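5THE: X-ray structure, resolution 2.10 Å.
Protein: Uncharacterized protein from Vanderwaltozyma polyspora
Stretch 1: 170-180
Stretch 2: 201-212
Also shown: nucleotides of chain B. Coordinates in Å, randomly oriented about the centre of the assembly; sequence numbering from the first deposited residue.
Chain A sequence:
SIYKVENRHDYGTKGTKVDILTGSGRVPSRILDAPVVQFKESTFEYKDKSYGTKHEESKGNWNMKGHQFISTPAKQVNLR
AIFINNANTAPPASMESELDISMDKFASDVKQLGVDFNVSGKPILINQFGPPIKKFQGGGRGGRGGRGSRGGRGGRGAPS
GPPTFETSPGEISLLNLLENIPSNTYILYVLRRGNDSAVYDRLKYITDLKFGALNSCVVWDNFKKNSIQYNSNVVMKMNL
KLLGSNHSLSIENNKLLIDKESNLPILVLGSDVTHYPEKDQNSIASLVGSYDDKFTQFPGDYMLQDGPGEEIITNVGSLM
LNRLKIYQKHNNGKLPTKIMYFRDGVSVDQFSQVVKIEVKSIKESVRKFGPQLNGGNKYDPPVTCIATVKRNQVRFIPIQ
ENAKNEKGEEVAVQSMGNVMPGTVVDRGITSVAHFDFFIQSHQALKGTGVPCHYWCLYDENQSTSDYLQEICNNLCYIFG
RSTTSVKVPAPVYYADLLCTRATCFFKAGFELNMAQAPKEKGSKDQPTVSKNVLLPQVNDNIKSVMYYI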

ATOM      1  N   GLY A 170     -17.981  15.391 -21.510  1.00 31.28           N
ATOM      2  CA  GLY A 170     -16.972  14.350 -21.503  1.00 29.84           C
ATOM      3  C   GLY A 170     -17.392  13.144 -20.687  1.00 28.56           C
ATOM      4  O   GLY A 170     -17.167  12.000 -21.092  1.00 30.39           O
ATOM      5  N   GLU A 171     -18.003  13.379 -19.522  1.00 26.33           N
ATOM      6  CA  GLU A 171     -18.455  12.246 -18.721  1.00 30.55           C
ATOM      7  C   GLU A 171     -19.542  11.464 -19.450  1.00 37.49           C
ATOM      8  O   GLU A 171     -19.596  10.231 -19.364  1.00 34.48           O
ATOM      9  N   ILE A 172     -20.399  12.155 -20.199  1.00 37.01           N
ATOM     10  CA  ILE A 172     -21.422  11.449 -20.965  1.00 37.01           C
ATOM     11  C   ILE A 172     -20.765  10.543 -21.995  1.00 32.12           C
ATOM     12  O   ILE A 172     -21.132   9.371 -22.140  1.00 36.10           O
ATOM     13  N   SER A 173     -19.760  11.065 -22.705  1.00 32.27           N
ATOM     14  CA  SER A 173     -19.051  10.252 -23.689  1.00 37.86           C
ATOM     15  C   SER A 173     -18.353   9.076 -23.028  1.00 37.48           C
ATOM     16  O   SER A 173     -18.398   7.953 -23.540  1.00 40.33           O
ATOM     17  N   LEU A 174     -17.680   9.322 -21.899  1.00 38.45           N
ATOM     18  CA  LEU A 174     -16.936   8.258 -21.234  1.00 34.43           C
ATOM     19  C   LEU A 174     -17.881   7.196 -20.686  1.00 31.21           C
ATOM     20  O   LEU A 174     -17.619   5.997 -20.818  1.00 32.66           O
ATOM     21  N   LEU A 175     -18.988   7.624 -20.077  1.00 37.66           N
ATOM     22  CA  LEU A 175     -20.002   6.686 -19.609  1.00 35.87           C
ATOM     23  C   LEU A 175     -20.457   5.770 -20.727  1.00 35.01           C
ATOM     24  O   LEU A 175     -20.610   4.560 -20.529  1.00 35.64           O
ATOM     25  N   ASN A 176     -20.680   6.333 -21.913  1.00 32.73           N
ATOM     26  CA  ASN A 176     -21.049   5.507 -23.052  1.00 36.68           C
ATOM     27  C   ASN A 176     -19.913   4.570 -23.434  1.00 36.86           C
ATOM     28  O   ASN A 176     -20.141   3.401 -23.769  1.00 31.02           O
ATOM     29  N   LEU A 177     -18.678   5.071 -23.382  1.00 37.22           N
ATOM     30  CA  LEU A 177     -17.520   4.248 -23.700  1.00 35.10           C
ATOM     31  C   LEU A 177     -17.394   3.074 -22.733  1.00 35.88           C
ATOM     32  O   LEU A 177     -17.108   1.946 -23.149  1.00 40.17           O
ATOM     33  N   LEU A 178     -17.602   3.318 -21.437  1.00 31.42           N
ATOM     34  CA  LEU A 178     -17.392   2.265 -20.446  1.00 33.97           C
ATOM     35  C   LEU A 178     -18.442   1.161 -20.559  1.00 38.84           C
ATOM     36  O   LEU A 178     -18.114  -0.022 -20.438  1.00 37.19           O
ATOM     37  N   GLU A 179     -19.703   1.518 -20.798  1.00 44.01           N
ATOM     38  CA  GLU A 179     -20.723   0.482 -20.971  1.00 50.20           C
ATOM     39  C   GLU A 179     -20.463  -0.374 -22.207  1.00 44.50           C
ATOM     40  O   GLU A 179     -20.903  -1.527 -22.267  1.00 48.39           O
ATOM     41  N   ASN A 180     -19.751   0.159 -23.196  1.00 43.69           N
ATOM     42  CA  ASN A 180     -19.466  -0.562 -24.427  1.00 48.49           C
ATOM     43  C   ASN A 180     -18.078  -1.175 -24.442  1.00 50.31           C
ATOM     44  O   ASN A 180     -17.666  -1.716 -25.472  1.00 53.56           O
ATOM     45  N   ASP A 201     -10.348  12.692  -9.610  1.00 24.71           N
ATOM     46  CA  ASP A 201     -11.316  12.126  -8.672  1.00 25.17           C
ATOM     47  C   ASP A 201     -12.515  11.563  -9.407  1.00 24.88           C
ATOM     48  O   ASP A 201     -12.967  10.447  -9.129  1.00 27.20           O
ATOM     49  N   ARG A 202     -13.040  12.335 -10.360  1.00 22.80           N
ATOM     50  CA  ARG A 202     -14.206  11.904 -11.109  1.00 27.83           C
ATOM     51  C   ARG A 202     -13.887  10.709 -12.001  1.00 25.76           C
ATOM     52  O   ARG A 202     -14.715   9.804 -12.152  1.00 28.00           O
ATOM     53  N   LEU A 203     -12.701  10.694 -12.615  1.00 23.25           N
ATOM     54  CA  LEU A 203     -12.305   9.530 -13.413  1.00 24.12           C
ATOM     55  C   LEU A 203     -12.304   8.256 -12.582  1.00 22.79           C
ATOM     56  O   LEU A 203     -12.797   7.214 -13.030  1.00 25.80           O
ATOM     57  N   LYS A 204     -11.747   8.319 -11.374  1.00 20.03           N
ATOM     58  CA  LYS A 204     -11.738   7.146 -10.512  1.00 21.50           C
ATOM     59  C   LYS A 204     -13.132   6.842  -9.984  1.00 23.71           C
ATOM     60  O   LYS A 204     -13.530   5.674  -9.899  1.00 22.40           O
ATOM     61  N   TYR A 205     -13.895   7.882  -9.652  1.00 23.62           N
ATOM     62  CA  TYR A 205     -15.266   7.687  -9.201  1.00 26.46           C
ATOM     63  C   TYR A 205     -16.083   6.934 -10.239  1.00 25.33           C
ATOM     64  O   TYR A 205     -16.807   5.992  -9.915  1.00 24.70           O
ATOM     65  N   ILE A 206     -15.971   7.338 -11.501  1.00 21.93           N
ATOM     66  CA  ILE A 206     -16.698   6.663 -12.564  1.00 24.37           C
ATOM     67  C   ILE A 206     -16.121   5.280 -12.811  1.00 28.76           C
ATOM     68  O   ILE A 206     -16.851   4.284 -12.869  1.00 27.64           O
ATOM     69  N   THR A 207     -14.801   5.199 -12.967  1.00 25.42           N
ATOM     70  CA  THR A 207     -14.220   3.981 -13.514  1.00 27.36           C
ATOM     71  C   THR A 207     -14.015   2.915 -12.442  1.00 28.66           C
ATOM     72  O   THR A 207     -14.315   1.740 -12.685  1.00 26.38           O
ATOM     73  N   ASP A 208     -13.503   3.293 -11.263  1.00 27.24           N
ATOM     74  CA  ASP A 208     -13.414   2.329 -10.165  1.00 28.16           C
ATOM     75  C   ASP A 208     -14.793   2.058  -9.583  1.00 34.32           C
ATOM     76  O   ASP A 208     -15.266   0.917  -9.547  1.00 25.59           O
ATOM     77  N   LEU A 209     -15.451   3.110  -9.102  1.00 32.72           N
ATOM     78  CA  LEU A 209     -16.587   2.904  -8.215  1.00 31.41           C
ATOM     79  C   LEU A 209     -17.853   2.538  -8.991  1.00 32.49           C
ATOM     80  O   LEU A 209     -18.547   1.580  -8.636  1.00 28.11           O
ATOM     81  N   LYS A 210     -18.169   3.277 -10.058  1.00 28.79           N
ATOM     82  CA  LYS A 210     -19.376   2.968 -10.819  1.00 35.03           C
ATOM     83  C   LYS A 210     -19.214   1.691 -11.645  1.00 39.54           C
ATOM     84  O   LYS A 210     -20.050   0.785 -11.563  1.00 43.20           O
ATOM     85  N   PHE A 211     -18.145   1.589 -12.441  1.00 30.52           N
ATOM     86  CA  PHE A 211     -18.029   0.480 -13.390  1.00 31.25           C
ATOM     87  C   PHE A 211     -17.108  -0.643 -12.940  1.00 36.44           C
ATOM     88  O   PHE A 211     -17.228  -1.762 -13.454  1.00 35.97           O
ATOM     89  N   GLY A 212     -16.200  -0.390 -12.007  1.00 32.89           N
ATOM     90  CA  GLY A 212     -15.267  -1.444 -11.638  1.00 26.82           C
ATOM     91  C   GLY A 212     -14.413  -1.882 -12.806  1.00 31.77           C
ATOM     92  O   GLY A 212     -14.150  -3.081 -12.962  1.00 32.99           O
TER

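Packing of helix 170-179 against helix 201-210 in the Vanderwaltozyma polyspora protein. The two helices run in nearly the same direction, 25° apart, with axes 11.1 Å from each other at closest approach, and together the stretches bury 460 Å². That spacing leaves room for a layer of side chains between the backbones. Ile206 is the central bump: its CA-to-CB bond points toward stretch 1, and in its m,t rotamer it sits as a knob in the hollow formed by Glu171, Leu174, Leu175 and Leu178, a set in which the adjacent Leu174 and Leu175 lie about one turn from Glu171 on one side and from Leu178 on the other. Each wall of the hollow meets the knob. Ile206 CD1 reaches 3.4 Å from Glu171 CD, while Ile206 CG2 lies 3.5 Å from Leu178 CD1, 3.8 Å from Leu175 CD2 and, more loosely, 4.3 Å from Leu174 CD2.

Leu174 (t,p) and Leu178 (m,t) both point toward stretch 2. Leu174 also meets Leu203, CD2 to CD2 at 3.7 Å; the CA-to-CB bond of Leu203 points away, but its m,t side chain brings its end back to the contact. Thr207, pointing sideways with chi1 m, fills the space beside these leucines, its OG1 4.0 Å from Leu178 CD1. The hydroxyl is not left bare in this greasy setting, because Thr207 OG1 donates a hydrogen bond to Leu203 O one turn back at 2.7 Å.

Phe211 is the second large bump and has the largest area covered by the other stretch. With chi1 m and chi2 81°, its ring fits against Leu175, Leu178 and Glu179. Leu178 CB lies over one face, 3.6 Å from the centroid of the Phe211 ring and 11° off its normal, a CH-pi contact. The ring edge is met by Leu175 CD2, 3.5 Å from Phe211 CE1, and by the aliphatic part of Glu179, whose CG is 3.5 Å from Phe211 CE2. Leu175 (m,t) leaves its backbone sideways, yet its CD2 methyl reaches both Ile206 and Phe211, joining the two bumps. Glu179 is exposed and poorly ordered. The wider pi-type turn at 205-210 precedes the aromatic residue, and Phe211 N bonds to Ile206 O at 3.0 Å.

A salt bridge closes the other end of the contact. The CA-to-CB bonds of Glu171 (t,t) and Arg202 (t,p,t) each point toward the opposing stretch, and their ends meet there, the carboxylate lying at the guanidinium edge: Arg202 NE donates to Glu171 OE1 at 2.7 Å and Arg202 NH2 to Glu171 OE2 at 3.0 Å, with a weak third bond from Arg202 NH2 to Glu171 OE1 at 3.2 Å. The same Glu171 side chain thus pairs charge with Arg202 and helps wall in Ile206.

Lys204 takes no part in the packing; its long side chain runs out to the bound uridine-5'-monophosphate, where Lys204 NZ donates a hydrogen bond to the phosphate oxygen OP1 of U1 at 2.7 Å.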

ATOM      1  CB  GLU A 171     -18.948  12.710 -17.354  1.00 26.11           C
ATOM      2  CG  GLU A 171     -19.604  11.584 -16.570  1.00 34.14           C
ATOM      3  CD  GLU A 171     -19.809  11.893 -15.093  1.00 38.57           C
ATOM      4  OE1 GLU A 171     -19.156  12.814 -14.555  1.00 45.36           O
ATOM      5  OE2 GLU A 171     -20.613  11.188 -14.463  1.00 39.10           O
ATOM      6  CB  ILE A 172     -22.402  12.448 -21.610  1.00 33.43           C
ATOM      7  CG1 ILE A 172     -23.285  13.076 -20.535  1.00 31.20           C
ATOM      8  CG2 ILE A 172     -23.257  11.759 -22.658  1.00 34.02           C
ATOM      9  CD1 ILE A 172     -24.205  14.150 -21.070  1.00 35.28           C
ATOM     10  CB  SER A 173     -18.025  11.093 -24.448  1.00 38.12           C
ATOM     11  OG  SER A 173     -18.630  12.218 -25.043  1.00 49.43           O
ATOM     12  CB  LEU A 174     -16.068   8.842 -20.114  1.00 28.73           C
ATOM     13  CG  LEU A 174     -15.246   7.807 -19.332  1.00 28.38           C
ATOM     14  CD1 LEU A 174     -14.175   7.188 -20.229  1.00 21.47           C
ATOM     15  CD2 LEU A 174     -14.630   8.403 -18.059  1.00 30.15           C
ATOM     16  CB  LEU A 175     -21.199   7.443 -19.042  1.00 34.46           C
ATOM     17  CG  LEU A 175     -20.969   8.112 -17.693  1.00 36.69           C
ATOM     18  CD1 LEU A 175     -22.219   8.853 -17.257  1.00 36.65           C
ATOM     19  CD2 LEU A 175     -20.554   7.080 -16.661  1.00 38.73           C
ATOM     20  CB  ASN A 176     -21.436   6.391 -24.235  1.00 43.26           C
ATOM     21  CG  ASN A 176     -21.923   5.583 -25.411  1.00 49.68           C
ATOM     22  OD1 ASN A 176     -23.028   5.041 -25.383  1.00 49.35           O
ATOM     23  ND2 ASN A 176     -21.096   5.478 -26.446  1.00 50.65           N
ATOM     24  CB  LEU A 177     -16.266   5.122 -23.674  1.00 38.17           C
ATOM     25  CG  LEU A 177     -14.949   4.578 -24.220  1.00 45.26           C
ATOM     26  CD1 LEU A 177     -14.014   5.739 -24.540  1.00 41.99           C
ATOM     27  CD2 LEU A 177     -14.279   3.609 -23.235  1.00 48.89           C
ATOM     28  CB  LEU A 178     -17.381   2.866 -19.042  1.00 35.50           C
ATOM     29  CG  LEU A 178     -16.198   3.809 -18.820  1.00 38.04           C
ATOM     30  CD1 LEU A 178     -16.204   4.351 -17.410  1.00 34.22           C
ATOM     31  CD2 LEU A 178     -14.895   3.087 -19.113  1.00 32.57           C
ATOM     32  CB  GLU A 179     -22.121   1.105 -21.069  1.00 55.30           C
ATOM     33  CG  GLU A 179     -22.490   2.058 -19.953  1.00 66.81           C
ATOM     34  CD  GLU A 179     -23.295   3.221 -20.414  1.00 80.67           C
ATOM     35  OE1 GLU A 179     -23.432   3.367 -21.634  1.00 87.71           O
ATOM     36  OE2 GLU A 179     -23.768   3.996 -19.553  1.00 83.49           O
ATOM     37  CB  ASN A 180     -19.619   0.364 -25.634  1.00 54.92           C
ATOM     38  CG  ASN A 180     -21.044   0.824 -25.841  1.00 59.32           C
ATOM     39  OD1 ASN A 180     -21.963   0.371 -25.158  1.00 57.55           O
ATOM     40  ND2 ASN A 180     -21.236   1.728 -26.798  1.00 61.49           N
ATOM     41  CB  ASP A 201     -11.786  13.188  -7.673  1.00 30.21           C
ATOM     42  CG  ASP A 201     -10.713  13.584  -6.683  1.00 31.12           C
ATOM     43  OD1 ASP A 201      -9.651  12.934  -6.658  1.00 27.38           O
ATOM     44  OD2 ASP A 201     -10.946  14.537  -5.913  1.00 35.73           O
ATOM     45  CB  ARG A 202     -14.742  13.073 -11.934  1.00 23.01           C
ATOM     46  CG  ARG A 202     -16.103  12.814 -12.524  1.00 25.84           C
ATOM     47  CD  ARG A 202     -17.160  12.907 -11.450  1.00 29.25           C
ATOM     48  NE  ARG A 202     -18.497  12.682 -11.977  1.00 31.71           N
ATOM     49  CZ  ARG A 202     -19.606  12.734 -11.244  1.00 33.29           C
ATOM     50  NH1 ARG A 202     -19.542  13.025  -9.952  1.00 31.22           N
ATOM     51  NH2 ARG A 202     -20.780  12.497 -11.803  1.00 30.08           N
ATOM     52  CB  LEU A 203     -10.924   9.744 -14.018  1.00 26.42           C
ATOM     53  CG  LEU A 203     -10.861  10.591 -15.284  1.00 27.59           C
ATOM     54  CD1 LEU A 203      -9.425  10.753 -15.701  1.00 28.18           C
ATOM     55  CD2 LEU A 203     -11.688   9.960 -16.406  1.00 24.03           C
ATOM     56  CB  LYS A 204     -10.741   7.354  -9.373  1.00 21.44           C
ATOM     57  CG  LYS A 204      -9.292   7.466  -9.869  1.00 23.82           C
ATOM     58  CD  LYS A 204      -8.866   6.203 -10.635  1.00 20.17           C
ATOM     59  CE  LYS A 204      -7.357   6.179 -10.854  1.00 18.69           C
ATOM     60  NZ  LYS A 204      -6.896   4.943 -11.589  1.00 18.38           N
ATOM     61  CB  TYR A 205     -15.891   9.040  -8.907  1.00 27.72           C
ATOM     62  CG  TYR A 205     -17.343   8.994  -8.517  1.00 29.26           C
ATOM     63  CD1 TYR A 205     -17.714   8.664  -7.224  1.00 32.53           C
ATOM     64  CD2 TYR A 205     -18.341   9.320  -9.429  1.00 32.30           C
ATOM     65  CE1 TYR A 205     -19.040   8.646  -6.846  1.00 33.32           C
ATOM     66  CE2 TYR A 205     -19.675   9.300  -9.063  1.00 38.08           C
ATOM     67  CZ  TYR A 205     -20.014   8.961  -7.766  1.00 42.15           C
ATOM     68  OH  TYR A 205     -21.329   8.934  -7.370  1.00 44.57           O
ATOM     69  CB  ILE A 206     -16.661   7.513 -13.838  1.00 26.03           C
ATOM     70  CG1 ILE A 206     -17.482   8.793 -13.645  1.00 32.07           C
ATOM     71  CG2 ILE A 206     -17.156   6.721 -15.017  1.00 21.03           C
ATOM     72  CD1 ILE A 206     -17.138   9.866 -14.682  1.00 35.78           C
ATOM     73  CB  THR A 207     -12.916   4.316 -14.226  1.00 22.18           C
ATOM     74  OG1 THR A 207     -13.136   5.468 -15.053  1.00 24.79           O
ATOM     75  CG2 THR A 207     -12.482   3.152 -15.103  1.00 19.08           C
ATOM     76  CB  ASP A 208     -12.509   2.830  -9.031  1.00 27.43           C
ATOM     77  CG  ASP A 208     -11.054   3.023  -9.424  1.00 32.08           C
ATOM     78  OD1 ASP A 208     -10.595   2.525 -10.485  1.00 30.15           O
ATOM     79  OD2 ASP A 208     -10.358   3.687  -8.619  1.00 26.90           O
ATOM     80  CB  LEU A 209     -16.781   4.152  -7.347  1.00 31.54           C
ATOM     81  CG  LEU A 209     -17.913   4.130  -6.323  1.00 33.12           C
ATOM     82  CD1 LEU A 209     -17.530   4.991  -5.161  1.00 32.09           C
ATOM     83  CD2 LEU A 209     -19.217   4.625  -6.958  1.00 30.97           C
ATOM     84  CB  LYS A 210     -19.760   4.154 -11.711  1.00 31.16           C
ATOM     85  CG  LYS A 210     -20.351   5.343 -10.943  1.00 39.75           C
ATOM     86  CD  LYS A 210     -21.270   4.848  -9.824  1.00 48.17           C
ATOM     87  CE  LYS A 210     -22.546   5.670  -9.694  1.00 55.79           C
ATOM     88  NZ  LYS A 210     -22.254   7.082  -9.340  1.00 57.92           N
ATOM     89  CB  PHE A 211     -17.539   0.985 -14.752  1.00 31.68           C
ATOM     90  CG  PHE A 211     -18.582   1.718 -15.519  1.00 37.22           C
ATOM     91  CD1 PHE A 211     -18.851   3.048 -15.239  1.00 34.14           C
ATOM     92  CD2 PHE A 211     -19.316   1.072 -16.505  1.00 42.75           C
ATOM     93  CE1 PHE A 211     -19.826   3.727 -15.935  1.00 41.60           C
ATOM     94  CE2 PHE A 211     -20.295   1.742 -17.208  1.00 44.66           C
ATOM     95  CZ  PHE A 211     -20.550   3.074 -16.926  1.00 44.26           C
TER
ATOM     96  OP3   U B   1      -3.782   6.094  -9.679  1.00 28.67           O
ATOM     97  P     U B   1      -3.248   6.007 -11.052  1.00 26.12           P
ATOM     98  OP1   U B   1      -4.317   5.546 -11.972  1.00 27.64           O
ATOM     99  OP2   U B   1      -1.987   5.249 -11.039  1.00 26.89           O
ATOM    100  O5'   U B   1      -2.920   7.477 -11.525  1.00 24.30           O
ATOM    101  C5'   U B   1      -1.705   8.119 -11.163  1.00 20.42           C
ATOM    102  C4'   U B   1      -1.456   9.261 -12.101  1.00 24.69           C
ATOM    103  O4'   U B   1      -2.519  10.250 -11.954  1.00 21.82           O
ATOM    104  C3'   U B   1      -0.139   9.999 -11.908  1.00 24.45           C
ATOM    105  O3'   U B   1       0.413  10.295 -13.191  1.00 24.54           O
ATOM    106  C2'   U B   1      -0.555  11.286 -11.191  1.00 22.96           C
ATOM    107  O2'   U B   1       0.301  12.386 -11.411  1.00 25.30           O
ATOM    108  C1'   U B   1      -1.952  11.534 -11.761  1.00 22.35           C
ATOM    109  N1    U B   1      -2.827  12.301 -10.850  1.00 24.87           N
ATOM    110  C2    U B   1      -3.371  13.474 -11.312  1.00 30.37           C
ATOM    111  O2    U B   1      -3.171  13.863 -12.442  1.00 31.46           O
ATOM    112  N3    U B   1      -4.162  14.163 -10.421  1.00 32.54           N
ATOM    113  C4    U B   1      -4.456  13.783  -9.124  1.00 36.28           C
ATOM    114  O4    U B   1      -5.194  14.493  -8.434  1.00 41.56           O
ATOM    115  C5    U B   1      -3.844  12.559  -8.706  1.00 28.72           C
ATOM    116  C6    U B   1      -3.064  11.883  -9.561  1.00 25.99           C